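Local atomic coordinates of hypothetical protein ST1066 (Sulfolobus tokodaii, PDB entry 2PJZ), a protein that is of unknown function but probably binds and hydrolyses ATP as the nucleotide-binding subunit of an ABC transporter, possibly one for cobalt. Residues D92-Y97 / K101-D106; L107-L112 / L117-L122; R124-L129 / L136-L141. All coordinates share one frame; numbering follows the deposited sequence.

Contact 1. Residues D92-Y97 / K101-D106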
loop_
_atom_site.group_PDB
_atom_site.type_symbol
_atom_site.label_atom_id
_atom_site.label_comp_id
_atom_site.label_asym_id
_atom_site.label_seq_id
_atom_site.Cartn_x
_atom_site.Cartn_y
_atom_site.Cartn_z
ATOM N N ASP A 92 22.328 -9.890 -7.134
ATOM C CA ASP A 92 23.094 -8.719 -6.732
ATOM C C ASP A 92 22.285 -7.901 -5.727
ATOM O O ASP A 92 22.821 -7.403 -4.745
ATOM C CB ASP A 92 23.408 -7.839 -7.923
ATOM C CG ASP A 92 24.569 -8.364 -8.755
ATOM O OD1 ASP A 92 25.296 -9.251 -8.277
ATOM O OD2 ASP A 92 24.720 -7.881 -9.884
ATOM N N ILE A 93 20.993 -7.763 -5.993
ATOM C CA ILE A 93 20.104 -7.004 -5.091
ATOM C C ILE A 93 19.992 -7.706 -3.755
ATOM O O ILE A 93 20.019 -7.053 -2.702
ATOM C CB ILE A 93 18.706 -6.788 -5.705
ATOM C CG1 ILE A 93 18.837 -6.053 -7.044
ATOM C CG2 ILE A 93 17.788 -6.019 -4.707
ATOM C CD1 ILE A 93 17.580 -6.006 -7.852
ATOM N N VAL A 94 19.858 -9.033 -3.793
ATOM C CA VAL A 94 19.834 -9.815 -2.552
ATOM C C VAL A 94 21.053 -9.528 -1.680
ATOM O O VAL A 94 20.904 -9.265 -0.480
ATOM C CB VAL A 94 19.666 -11.322 -2.812
ATOM C CG1 VAL A 94 19.835 -12.118 -1.529
ATOM C CG2 VAL A 94 18.291 -11.573 -3.425
ATOM N N TYR A 95 22.257 -9.557 -2.274
ATOM C CA TYR A 95 23.471 -9.196 -1.524
ATOM C C TYR A 95 23.431 -7.788 -0.897
ATOM O O TYR A 95 23.770 -7.626 0.283
ATOM C CB TYR A 95 24.741 -9.331 -2.391
ATOM C CG TYR A 95 25.228 -10.742 -2.566
ATOM C CD1 TYR A 95 25.309 -11.313 -3.832
ATOM C CD2 TYR A 95 25.638 -11.507 -1.466
ATOM C CE1 TYR A 95 25.784 -12.633 -4.011
ATOM C CE2 TYR A 95 26.107 -12.823 -1.628
ATOM C CZ TYR A 95 26.179 -13.363 -2.906
ATOM O OH TYR A 95 26.641 -14.642 -3.084
ATOM N N LEU A 96 23.035 -6.778 -1.670
ATOM C CA LEU A 96 22.882 -5.430 -1.088
ATOM C C LEU A 96 21.909 -5.417 0.096
ATOM O O LEU A 96 22.214 -4.870 1.157
ATOM C CB LEU A 96 22.429 -4.410 -2.142
ATOM C CG LEU A 96 22.071 -3.027 -1.561
ATOM C CD1 LEU A 96 23.257 -2.320 -0.835
ATOM C CD2 LEU A 96 21.455 -2.114 -2.646
ATOM N N TYR A 97 20.746 -6.038 -0.079
ATOM C CA TYR A 97 19.709 -5.994 0.963
ATOM C C TYR A 97 20.042 -6.811 2.209
ATOM O O TYR A 97 19.580 -6.486 3.307
ATOM C CB TYR A 97 18.307 -6.260 0.379
ATOM C CG TYR A 97 17.762 -4.943 -0.115
ATOM C CD1 TYR A 97 18.198 -4.384 -1.310
ATOM C CD2 TYR A 97 16.889 -4.199 0.677
ATOM C CE1 TYR A 97 17.758 -3.118 -1.717
ATOM C CE2 TYR A 97 16.431 -2.947 0.272
ATOM C CZ TYR A 97 16.869 -2.415 -0.914
ATOM O OH TYR A 97 16.416 -1.173 -1.296
ATOM N N LYS A 101 19.341 -3.980 4.892
ATOM C CA LYS A 101 18.153 -4.224 5.700
ATOM C C LYS A 101 18.256 -5.463 6.573
ATOM O O LYS A 101 17.292 -5.826 7.276
ATOM C CB LYS A 101 16.909 -4.375 4.773
ATOM C CG LYS A 101 16.555 -3.116 3.944
ATOM C CD LYS A 101 16.249 -1.854 4.802
ATOM C CE LYS A 101 15.853 -0.688 3.895
ATOM N NZ LYS A 101 15.469 0.559 4.698
ATOM N N GLY A 102 19.389 -6.154 6.508
ATOM C CA GLY A 102 19.472 -7.459 7.218
ATOM C C GLY A 102 18.601 -8.530 6.580
ATOM O O GLY A 102 18.046 -9.383 7.268
ATOM N N LEU A 103 18.452 -8.478 5.260
ATOM C CA LEU A 103 17.688 -9.515 4.552
ATOM C C LEU A 103 18.311 -10.908 4.804
ATOM O O LEU A 103 19.539 -11.061 4.781
ATOM C CB LEU A 103 17.598 -9.217 3.043
ATOM C CG LEU A 103 16.880 -10.223 2.103
ATOM C CD1 LEU A 103 16.330 -9.483 0.885
ATOM C CD2 LEU A 103 17.894 -11.299 1.658
ATOM N N ASP A 104 17.440 -11.889 5.019
ATOM C CA ASP A 104 17.838 -13.284 5.231
ATOM C C ASP A 104 17.706 -14.025 3.904
ATOM O O ASP A 104 16.598 -14.219 3.413
ATOM C CB ASP A 104 16.898 -13.912 6.251
ATOM C CG ASP A 104 17.246 -15.367 6.558
ATOM O OD1 ASP A 104 17.768 -15.612 7.657
ATOM O OD2 ASP A 104 17.030 -16.244 5.710
ATOM N N ARG A 105 18.836 -14.408 3.309
ATOM C CA ARG A 105 18.831 -15.029 1.980
ATOM C C ARG A 105 17.991 -16.290 1.959
ATOM O O ARG A 105 17.256 -16.506 1.009
ATOM C CB ARG A 105 20.256 -15.336 1.498
ATOM C CG ARG A 105 20.306 -16.058 0.132
ATOM C CD ARG A 105 21.749 -16.264 -0.312
ATOM N NE ARG A 105 22.336 -15.022 -0.821
ATOM C CZ ARG A 105 22.272 -14.619 -2.084
ATOM N NH1 ARG A 105 21.618 -15.340 -2.984
ATOM N NH2 ARG A 105 22.832 -13.470 -2.445
ATOM N N ASP A 106 18.092 -17.119 3.003
ATOM C CA ASP A 106 17.347 -18.382 3.044
ATOM C C ASP A 106 15.840 -18.125 3.010
ATOM O O ASP A 106 15.097 -18.815 2.308
ATOM C CB ASP A 106 17.707 -19.198 4.300
ATOM C CG ASP A 106 18.998 -20.038 4.133
ATOM O OD1 ASP A 106 19.672 -19.969 3.091
ATOM O OD2 ASP A 106 19.332 -20.780 5.079
#
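Tyr97, near the end of helix 90-100, meets the chain that turns back from it through both its carbonyl and its ring. Tyr97 O accepts from Lys101 N at 3.0 Å and from Leu103 N at 3.0 Å, the two donors approaching from opposite faces of the carbonyl plane. Between them Gly102 takes a positive phi (69°), which a residue without a side chain adopts easily. The Lys101 chain runs beside the phenol in the same direction, its CG 3.5 Å from Tyr97 CD2, before NZ goes on to Tyr76 O.

Arg105 closes the other end. A bend at chi3 (-77°) lays its guanidinium between two residues: NH2 sits over the centre of the Tyr95 ring, 3.4 Å from Tyr95 CZ, in a cation-pi contact with the planes 50° apart, while Val94 CG1 presses on the other face, 3.4 Å from Arg105 NH2. NE forms a salt bridge with Glu98 and NH1 a hydrogen bond with Asn91, so a long cationic chain with a flat head suits this place. Leu103, pointing inward, sets CD2 3.8 Å from Val94 CG1. Beneath this turn between helices 90-100 and 105-114 lies helix 131-144, whose Leu141 touches both Val94 and Leu103.

Contact 2. Residues L107-L112 / L117-L122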
loop_
_atom_site.group_PDB
_atom_site.type_symbol
_atom_site.label_atom_id
_atom_site.label_comp_id
_atom_site.label_asym_id
_atom_site.label_seq_id
_atom_site.Cartn_x
_atom_site.Cartn_y
_atom_site.Cartn_z
ATOM N N LEU A 107 15.386 -17.138 3.789
ATOM C CA LEU A 107 13.961 -16.777 3.824
ATOM C C LEU A 107 13.543 -16.259 2.457
ATOM O O LEU A 107 12.490 -16.642 1.963
ATOM C CB LEU A 107 13.646 -15.714 4.899
ATOM C CG LEU A 107 12.203 -15.193 5.006
ATOM C CD1 LEU A 107 11.216 -16.349 5.124
ATOM C CD2 LEU A 107 12.011 -14.212 6.185
ATOM N N PHE A 108 14.355 -15.393 1.860
ATOM C CA PHE A 108 14.067 -14.928 0.490
ATOM C C PHE A 108 13.910 -16.095 -0.519
ATOM O O PHE A 108 13.003 -16.098 -1.360
ATOM C CB PHE A 108 15.138 -13.955 0.005
ATOM C CG PHE A 108 14.927 -13.469 -1.405
ATOM C CD1 PHE A 108 13.954 -12.500 -1.693
ATOM C CD2 PHE A 108 15.702 -13.985 -2.448
ATOM C CE1 PHE A 108 13.741 -12.073 -2.995
ATOM C CE2 PHE A 108 15.509 -13.554 -3.758
ATOM C CZ PHE A 108 14.526 -12.598 -4.038
ATOM N N LEU A 109 14.831 -17.052 -0.451
ATOM C CA LEU A 109 14.786 -18.217 -1.343
ATOM C C LEU A 109 13.571 -19.072 -1.079
ATOM O O LEU A 109 12.966 -19.614 -2.016
ATOM C CB LEU A 109 16.087 -19.028 -1.237
ATOM C CG LEU A 109 17.374 -18.349 -1.727
ATOM C CD1 LEU A 109 18.609 -19.266 -1.607
ATOM C CD2 LEU A 109 17.245 -17.824 -3.161
ATOM N N GLU A 110 13.197 -19.188 0.193
ATOM C CA GLU A 110 11.978 -19.896 0.598
ATOM C C GLU A 110 10.713 -19.272 -0.027
ATOM O O GLU A 110 9.843 -19.987 -0.536
ATOM C CB GLU A 110 11.903 -19.950 2.131
ATOM C CG GLU A 110 10.554 -20.317 2.714
ATOM C CD GLU A 110 10.473 -20.115 4.225
ATOM O OE1 GLU A 110 11.511 -20.274 4.906
ATOM O OE2 GLU A 110 9.368 -19.777 4.726
ATOM N N MET A 111 10.621 -17.938 -0.001
ATOM C CA MET A 111 9.535 -17.214 -0.663
ATOM C C MET A 111 9.532 -17.442 -2.176
ATOM O O MET A 111 8.492 -17.714 -2.760
ATOM C CB MET A 111 9.658 -15.696 -0.363
ATOM C CG MET A 111 9.528 -15.321 1.122
ATOM S SD MET A 111 9.843 -13.522 1.413
ATOM C CE MET A 111 9.356 -13.474 3.161
ATOM N N LEU A 112 10.691 -17.334 -2.815
ATOM C CA LEU A 112 10.755 -17.549 -4.277
ATOM C C LEU A 112 10.255 -18.962 -4.629
ATOM O O LEU A 112 9.432 -19.142 -5.532
ATOM C CB LEU A 112 12.172 -17.344 -4.805
ATOM C CG LEU A 112 12.790 -15.968 -4.955
ATOM C CD1 LEU A 112 14.043 -16.077 -5.807
ATOM C CD2 LEU A 112 11.798 -14.998 -5.581
ATOM N N LEU A 117 8.760 -19.460 -8.551
ATOM C CA LEU A 117 9.623 -18.651 -9.393
ATOM C C LEU A 117 10.966 -19.357 -9.295
ATOM O O LEU A 117 11.482 -19.581 -8.188
ATOM C CB LEU A 117 9.766 -17.216 -8.860
ATOM C CG LEU A 117 8.560 -16.280 -8.756
ATOM C CD1 LEU A 117 8.949 -14.963 -8.079
ATOM C CD2 LEU A 117 7.963 -16.000 -10.119
ATOM N N GLY A 118 11.510 -19.716 -10.457
ATOM C CA GLY A 118 12.660 -20.607 -10.537
ATOM C C GLY A 118 13.945 -20.069 -9.946
ATOM O O GLY A 118 14.126 -18.863 -9.815
ATOM N N GLU A 119 14.837 -20.994 -9.604
ATOM C CA GLU A 119 16.178 -20.709 -9.077
ATOM C C GLU A 119 16.948 -19.751 -9.989
ATOM O O GLU A 119 17.786 -18.963 -9.528
ATOM C CB GLU A 119 16.954 -22.034 -8.973
ATOM C CG GLU A 119 17.669 -22.279 -7.641
ATOM C CD GLU A 119 18.400 -21.047 -7.120
ATOM O OE1 GLU A 119 19.377 -20.610 -7.776
ATOM O OE2 GLU A 119 17.995 -20.530 -6.048
ATOM N N GLU A 120 16.649 -19.843 -11.284
ATOM C CA GLU A 120 17.286 -19.042 -12.325
ATOM C C GLU A 120 16.911 -17.569 -12.252
ATOM O O GLU A 120 17.612 -16.732 -12.810
ATOM C CB GLU A 120 16.941 -19.599 -13.714
ATOM C CG GLU A 120 15.469 -19.487 -14.123
ATOM C CD GLU A 120 14.606 -20.621 -13.582
ATOM O OE1 GLU A 120 15.023 -21.292 -12.604
ATOM O OE2 GLU A 120 13.504 -20.838 -14.136
ATOM N N ILE A 121 15.803 -17.262 -11.576
ATOM C CA ILE A 121 15.339 -15.877 -11.438
ATOM C C ILE A 121 16.397 -15.013 -10.741
ATOM O O ILE A 121 16.498 -13.824 -11.028
ATOM C CB ILE A 121 13.941 -15.796 -10.753
ATOM C CG1 ILE A 121 13.226 -14.480 -11.087
ATOM C CG2 ILE A 121 14.036 -16.025 -9.251
ATOM C CD1 ILE A 121 11.761 -14.477 -10.697
ATOM N N LEU A 122 17.211 -15.629 -9.875
ATOM C CA LEU A 122 18.322 -14.944 -9.193
ATOM C C LEU A 122 19.311 -14.354 -10.177
ATOM O O LEU A 122 19.820 -13.250 -9.992
ATOM C CB LEU A 122 19.104 -15.917 -8.296
ATOM C CG LEU A 122 18.617 -16.262 -6.894
ATOM C CD1 LEU A 122 17.406 -17.174 -6.954
ATOM C CD2 LEU A 122 19.730 -16.938 -6.106
#
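Leu117 N donates to Leu112 O over 3.1 Å, in a nearly straight bond (171° at the hydrogen) that ties the chain leaving helix 105-114 to a carbonyl near the helix end.

Next to this bond Leu112 gives the largest share of the buried surface, its two methyls facing different neighbours. CD2 turns to Leu117, whose chain crosses it at about a right angle with CD1 3.8 Å away. CD1 reaches the following turn, where it lies 3.7 Å from Leu122 CD1. Ile121 CG2 also lies next to Leu112 CD1, but the modelled separation is doubtful, since that methyl clashes with Gly118 O. Branched leucine suits such a position because a single side chain can fill two directions at once.

These segments belong to the helical subdomain of the ABC ATPase fold, where the chain emerging from helix 105-114 folds back along it before continuing toward helix 131-144. Leu117 also touches Arg163 on helix 161-173, and Ile121 reaches Leu129. The turn is also tied to the residue just before helix 90-100, for Leu122 O accepts from Thr89 OG1.

One helical turn before Leu112, Leu109 extends the apolar row toward the surface. Its CG stands beside the backbone N (chi1 -66°), which carries CD2 out to within 3.9 Å of Leu122 CD1, again at about a right angle. Glu119, exposed and bent at chi2, brings only OE2 to Leu109 CD2, at 4.0 Å, a loose approach at the solvent-facing edge of the leucines where a charged residue is easily accommodated.

Contact 3. Residues R124-L129 / L136-L141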
loop_
_atom_site.group_PDB
_atom_site.type_symbol
_atom_site.label_atom_id
_atom_site.label_comp_id
_atom_site.label_asym_id
_atom_site.label_seq_id
_atom_site.Cartn_x
_atom_site.Cartn_y
_atom_site.Cartn_z
ATOM N N ARG A 124 18.774 -13.493 -13.185
ATOM C CA ARG A 124 18.146 -12.526 -14.086
ATOM C C ARG A 124 18.279 -11.082 -13.598
ATOM O O ARG A 124 18.281 -10.817 -12.390
ATOM C CB ARG A 124 16.678 -12.887 -14.292
ATOM C CG ARG A 124 16.479 -14.289 -14.857
ATOM C CD ARG A 124 15.046 -14.528 -15.312
ATOM N NE ARG A 124 14.722 -13.763 -16.509
ATOM C CZ ARG A 124 13.490 -13.548 -16.962
ATOM N NH1 ARG A 124 12.426 -14.031 -16.323
ATOM N NH2 ARG A 124 13.320 -12.838 -18.065
ATOM N N LYS A 125 18.408 -10.155 -14.539
ATOM C CA LYS A 125 18.384 -8.737 -14.215
ATOM C C LYS A 125 16.955 -8.318 -13.876
ATOM O O LYS A 125 16.005 -8.790 -14.506
ATOM C CB LYS A 125 18.952 -7.894 -15.363
ATOM C CG LYS A 125 20.238 -8.450 -15.987
ATOM C CD LYS A 125 21.304 -7.375 -16.180
ATOM C CE LYS A 125 22.401 -7.813 -17.158
ATOM N NZ LYS A 125 21.958 -7.885 -18.604
ATOM N N LEU A 126 16.808 -7.455 -12.866
ATOM C CA LEU A 126 15.481 -7.066 -12.364
ATOM C C LEU A 126 14.601 -6.399 -13.425
ATOM O O LEU A 126 13.429 -6.750 -13.562
ATOM C CB LEU A 126 15.576 -6.177 -11.104
ATOM C CG LEU A 126 14.237 -5.752 -10.462
ATOM C CD1 LEU A 126 13.330 -6.938 -10.158
ATOM C CD2 LEU A 126 14.433 -4.925 -9.197
ATOM N N TYR A 127 15.175 -5.452 -14.167
ATOM C CA TYR A 127 14.464 -4.731 -15.246
ATOM C C TYR A 127 13.804 -5.668 -16.256
ATOM O O TYR A 127 12.836 -5.301 -16.912
ATOM C CB TYR A 127 15.429 -3.799 -15.993
ATOM C CG TYR A 127 16.511 -4.561 -16.718
ATOM C CD1 TYR A 127 16.204 -5.327 -17.851
ATOM C CD2 TYR A 127 17.832 -4.545 -16.264
ATOM C CE1 TYR A 127 17.163 -6.071 -18.504
ATOM C CE2 TYR A 127 18.822 -5.268 -16.925
ATOM C CZ TYR A 127 18.475 -6.045 -18.046
ATOM O OH TYR A 127 19.423 -6.776 -18.747
ATOM N N LYS A 128 14.349 -6.873 -16.375
ATOM C CA LYS A 128 13.995 -7.810 -17.431
ATOM C C LYS A 128 12.804 -8.650 -17.016
ATOM O O LYS A 128 12.233 -9.369 -17.832
ATOM C CB LYS A 128 15.208 -8.702 -17.737
ATOM C CG LYS A 128 15.280 -9.302 -19.139
ATOM C CD LYS A 128 16.666 -9.948 -19.400
ATOM C CE LYS A 128 16.936 -11.153 -18.467
ATOM N NZ LYS A 128 18.275 -11.811 -18.634
ATOM N N LEU A 129 12.412 -8.550 -15.744
ATOM C CA LEU A 129 11.290 -9.339 -15.239
ATOM C C LEU A 129 9.955 -8.760 -15.700
ATOM O O LEU A 129 9.824 -7.555 -15.893
ATOM C CB LEU A 129 11.318 -9.441 -13.703
ATOM C CG LEU A 129 12.520 -10.063 -12.987
ATOM C CD1 LEU A 129 12.237 -10.149 -11.477
ATOM C CD2 LEU A 129 12.910 -11.441 -13.526
ATOM N N LEU A 136 6.471 -9.431 -7.347
ATOM C CA LEU A 136 6.656 -10.545 -6.416
ATOM C C LEU A 136 8.042 -10.550 -5.851
ATOM O O LEU A 136 8.212 -10.727 -4.629
ATOM C CB LEU A 136 6.342 -11.907 -7.068
ATOM C CG LEU A 136 4.839 -12.126 -7.298
ATOM C CD1 LEU A 136 4.616 -13.357 -8.215
ATOM C CD2 LEU A 136 4.076 -12.262 -5.991
ATOM N N VAL A 137 9.039 -10.343 -6.712
ATOM C CA VAL A 137 10.444 -10.289 -6.246
ATOM C C VAL A 137 10.655 -9.102 -5.273
ATOM O O VAL A 137 11.251 -9.265 -4.181
ATOM C CB VAL A 137 11.434 -10.262 -7.437
ATOM C CG1 VAL A 137 12.870 -9.873 -7.005
ATOM C CG2 VAL A 137 11.432 -11.633 -8.148
ATOM N N ARG A 138 10.128 -7.928 -5.643
ATOM C CA ARG A 138 10.293 -6.734 -4.799
ATOM C C ARG A 138 9.578 -6.852 -3.438
ATOM O O ARG A 138 10.117 -6.446 -2.386
ATOM C CB ARG A 138 9.834 -5.476 -5.572
ATOM C CG ARG A 138 10.871 -5.024 -6.628
ATOM C CD ARG A 138 10.410 -3.742 -7.377
ATOM N NE ARG A 138 9.375 -4.013 -8.385
ATOM C CZ ARG A 138 8.088 -3.687 -8.269
ATOM N NH1 ARG A 138 7.619 -3.042 -7.195
ATOM N NH2 ARG A 138 7.254 -3.988 -9.259
ATOM N N THR A 139 8.378 -7.415 -3.442
ATOM C CA THR A 139 7.677 -7.676 -2.175
ATOM C C THR A 139 8.456 -8.700 -1.320
ATOM O O THR A 139 8.620 -8.529 -0.102
ATOM C CB THR A 139 6.208 -8.102 -2.412
ATOM O OG1 THR A 139 5.504 -7.038 -3.069
ATOM C CG2 THR A 139 5.499 -8.385 -1.078
ATOM N N SER A 140 8.975 -9.736 -1.966
ATOM C CA SER A 140 9.758 -10.748 -1.275
ATOM C C SER A 140 11.038 -10.134 -0.684
ATOM O O SER A 140 11.380 -10.397 0.470
ATOM C CB SER A 140 10.072 -11.920 -2.228
ATOM O OG SER A 140 8.881 -12.580 -2.590
ATOM N N LEU A 141 11.734 -9.306 -1.451
ATOM C CA LEU A 141 12.897 -8.568 -0.906
ATOM C C LEU A 141 12.529 -7.706 0.332
ATOM O O LEU A 141 13.261 -7.688 1.341
ATOM C CB LEU A 141 13.506 -7.671 -1.986
ATOM C CG LEU A 141 14.262 -8.380 -3.126
ATOM C CD1 LEU A 141 14.394 -7.428 -4.297
ATOM C CD2 LEU A 141 15.655 -8.881 -2.681
#
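Leu126 CA and Val137 CA, 8.6 Å apart, are the nearest pair of CA atoms between the two segments, with a short 3-10 turn at 126-128 facing a continuous alpha-helix. The turn is closed by Lys128 N to Lys125 O and Leu129 N to Leu126 O, and it brings two leucines to the helix side.

Leu129 makes the tighter contact: its CD1 lies 3.7 Å from Val137 CG2, the side chains crossing at about a right angle. Leu126 approaches the other methyl more loosely, CD1 being 4.3 Å from Val137 CG1. With CG1 anti to the backbone N (chi1 167°), Val137 offers one methyl to each leucine, a compact beta-branched wedge.

Leu129 is the first residue of the LSAGQ sequence, this protein's version of the ABC signature motif, whose later residues already form the first turn of helix 131-144. In relatives that motif meets the nucleotide bound by a second ATPase domain.

Arg138 adds its aliphatic part, CG lying 4.4 Å from Leu126 CD2, while its polar end bonds to Asn79 O and Ser134 OG. Leu129 CD2 meanwhile rests over one face of the Arg124 guanidinium, 3.7 Å above its plane, so the leucine is packed between that flat group and Val137.

How the contacts relate
All three contacts lie in the helical subdomain, on the same side of the chain's centre, and they follow one another along the sequence. Contact 1 is the most polar and only partly buried, mixing a carbonyl that takes two backbone N-H groups with a cation-pi contact at the outer turn; contacts 2 and 3 are buried and chiefly aliphatic, though contact 2 keeps one backbone bond and contact 3 none. Contacts 1 and 2 share helix 105-114, whose Phe108 joins them, with CE2 3.4 Å from Val94 CG2. The same ring reaches Leu141 of contact 3, which also packs on Ile93 of contact 1. Helix 131-144 is thus common ground between contact 3 and the other two.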